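Local structure of molybdopterin synthase sulfur carrier subunit (Homo sapiens, 5MPO) at residues B[75-79]-B[80-84]. The protein carries the sulfur, as a C-terminal thiocarboxylate, that molybdopterin synthase builds into precursor Z to form the dithiolene of molybdopterin. Numbering follows the deposited sequence.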
loop_
_atom_site.group_PDB
_atom_site.type_symbol
_atom_site.label_atom_id
_atom_site.label_comp_id
_atom_site.label_asym_id
_atom_site.label_seq_id
_atom_site.Cartn_x
_atom_site.Cartn_y
_atom_site.Cartn_z
ATOM N N PHE B 75 -4.594 -5.401 31.498
ATOM C CA PHE B 75 -4.376 -6.826 31.555
ATOM C C PHE B 75 -4.812 -7.553 30.283
ATOM O O PHE B 75 -5.834 -7.192 29.646
ATOM C CB PHE B 75 -5.201 -7.451 32.687
ATOM C CG PHE B 75 -4.603 -7.322 34.054
ATOM C CD1 PHE B 75 -3.238 -7.484 34.273
ATOM C CD2 PHE B 75 -5.443 -7.121 35.157
ATOM C CE1 PHE B 75 -2.712 -7.379 35.558
ATOM C CE2 PHE B 75 -4.926 -7.018 36.446
ATOM C CZ PHE B 75 -3.562 -7.143 36.639
ATOM N N ALA B 76 -4.080 -8.635 29.982
ATOM C CA ALA B 76 -4.646 -9.757 29.236
ATOM C C ALA B 76 -4.760 -10.980 30.178
ATOM O O ALA B 76 -3.767 -11.387 30.788
ATOM C CB ALA B 76 -3.779 -10.098 28.016
ATOM N N VAL B 77 -5.961 -11.551 30.263
ATOM C CA VAL B 77 -6.249 -12.742 31.047
ATOM C C VAL B 77 -6.657 -13.785 30.052
ATOM O O VAL B 77 -7.643 -13.612 29.333
ATOM C CB VAL B 77 -7.443 -12.515 32.031
ATOM C CG1 VAL B 77 -7.870 -13.829 32.728
ATOM C CG2 VAL B 77 -7.093 -11.427 33.028
ATOM N N ARG B 78 -5.927 -14.884 30.020
ATOM C CA ARG B 78 -6.135 -15.925 29.019
ATOM C C ARG B 78 -6.144 -15.278 27.634
ATOM O O ARG B 78 -6.998 -15.569 26.827
ATOM C CB ARG B 78 -7.436 -16.717 29.286
ATOM C CG ARG B 78 -7.424 -17.650 30.517
ATOM C CD ARG B 78 -8.709 -18.442 30.655
ATOM N NE ARG B 78 -9.867 -17.580 30.948
ATOM C CZ ARG B 78 -10.286 -17.203 32.165
ATOM N NH1 ARG B 78 -9.663 -17.577 33.292
ATOM N NH2 ARG B 78 -11.346 -16.416 32.265
ATOM N N GLN B 79 -5.229 -14.336 27.415
ATOM C CA GLN B 79 -5.041 -13.679 26.119
ATOM C C GLN B 79 -6.213 -12.816 25.672
ATOM O O GLN B 79 -6.427 -12.645 24.495
ATOM C CB GLN B 79 -4.780 -14.711 25.017
ATOM C CG GLN B 79 -3.562 -15.594 25.189
ATOM C CD GLN B 79 -3.405 -16.531 23.974
ATOM O OE1 GLN B 79 -3.926 -16.282 22.864
ATOM N NE2 GLN B 79 -2.701 -17.595 24.175
ATOM N N GLU B 80 -6.999 -12.299 26.590
ATOM C CA GLU B 80 -8.045 -11.343 26.207
ATOM C C GLU B 80 -7.901 -10.166 27.146
ATOM O O GLU B 80 -7.708 -10.339 28.356
ATOM C CB GLU B 80 -9.462 -11.921 26.309
ATOM C CG GLU B 80 -9.726 -13.154 25.409
ATOM C CD GLU B 80 -9.759 -12.890 23.871
ATOM O OE1 GLU B 80 -10.098 -11.789 23.437
ATOM O OE2 GLU B 80 -9.469 -13.800 23.071
ATOM N N TYR B 81 -8.027 -8.979 26.583
ATOM C CA TYR B 81 -7.890 -7.747 27.302
ATOM C C TYR B 81 -8.939 -7.571 28.397
ATOM O O TYR B 81 -10.085 -7.961 28.255
ATOM C CB TYR B 81 -7.924 -6.551 26.320
ATOM C CG TYR B 81 -6.678 -6.417 25.464
ATOM C CD1 TYR B 81 -5.446 -6.152 26.044
ATOM C CD2 TYR B 81 -6.736 -6.592 24.077
ATOM C CE1 TYR B 81 -4.298 -6.033 25.276
ATOM C CE2 TYR B 81 -5.592 -6.465 23.294
ATOM C CZ TYR B 81 -4.380 -6.184 23.904
ATOM O OH TYR B 81 -3.237 -6.098 23.173
ATOM N N VAL B 82 -8.481 -7.020 29.500
ATOM C CA VAL B 82 -9.294 -6.778 30.656
ATOM C C VAL B 82 -8.834 -5.477 31.259
ATOM O O VAL B 82 -7.670 -5.291 31.528
ATOM C CB VAL B 82 -9.122 -7.885 31.682
ATOM C CG1 VAL B 82 -9.813 -7.528 32.967
ATOM C CG2 VAL B 82 -9.699 -9.160 31.152
ATOM N N GLU B 83 -9.775 -4.581 31.472
ATOM C CA GLU B 83 -9.486 -3.295 32.046
ATOM C C GLU B 83 -9.504 -3.418 33.549
ATOM O O GLU B 83 -10.311 -4.128 34.097
ATOM C CB GLU B 83 -10.537 -2.303 31.594
ATOM N N LEU B 84 -8.608 -2.723 34.219
ATOM C CA LEU B 84 -8.519 -2.790 35.663
ATOM C C LEU B 84 -9.666 -2.169 36.466
ATOM O O LEU B 84 -9.516 -1.089 36.981
ATOM C CB LEU B 84 -7.194 -2.183 36.108
#
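Phe-75 and Val-82 pair through their backbones in both directions. Phe-75 N donates to Val-82 O at 3.1 Å. Val-82 N returns a shorter bond of 2.7 Å to Phe-75 O. Nearer the turn, Val-77 N reaches Glu-80 O at 2.9 Å. Glu-80 N also bonds back to Val-77 O. Between these bonds Ala-76 faces Tyr-81 as a non-hydrogen-bonded pair. Here CA-H...O contacts run both ways, from Tyr-81 CA to Phe-75 O and from Ala-76 CA to Glu-80 O, each 3.2 Å.

The motif is a tight antiparallel hairpin closed by a type I' turn from Val-77 to Glu-80. Arg-78 and Gln-79 take its corners, both with positive phi (51° and 66°). Within this chain, strand 80-82 is an outermost strand of the ubiquitin-like sheet of the MoaD family. Strand 74-77 also bonds to strand 96-100.

Apolar contacts lie on the face of Phe-75, Val-77 and Val-82. Val-77 CG2 meets Val-82 CG2 at 3.9 Å. In both valines CG1 is anti to the backbone N (chi1 172°), which puts CG2 beside that N, and the two side chains cross at a slant. Phe-75 touches Val-82 through CB, 4.1 Å from Val-82 CB. Its ring packs on Leu-55, Trp-56 and Ile-59 of helix 52-62.

On the other face, the Tyr-81 ring turns an edge to Phe-75 O, with CD1 3.8 Å from that oxygen. Tyr-81 OH bonds to the backbone of another protein's chain.

Two charged side chains find partners elsewhere. The guanidinium of Arg-78 lies over Val-77 CG1 and forms a salt bridge with Asp-95. Glu-80 OE1 pairs with a basic side chain of the other protein.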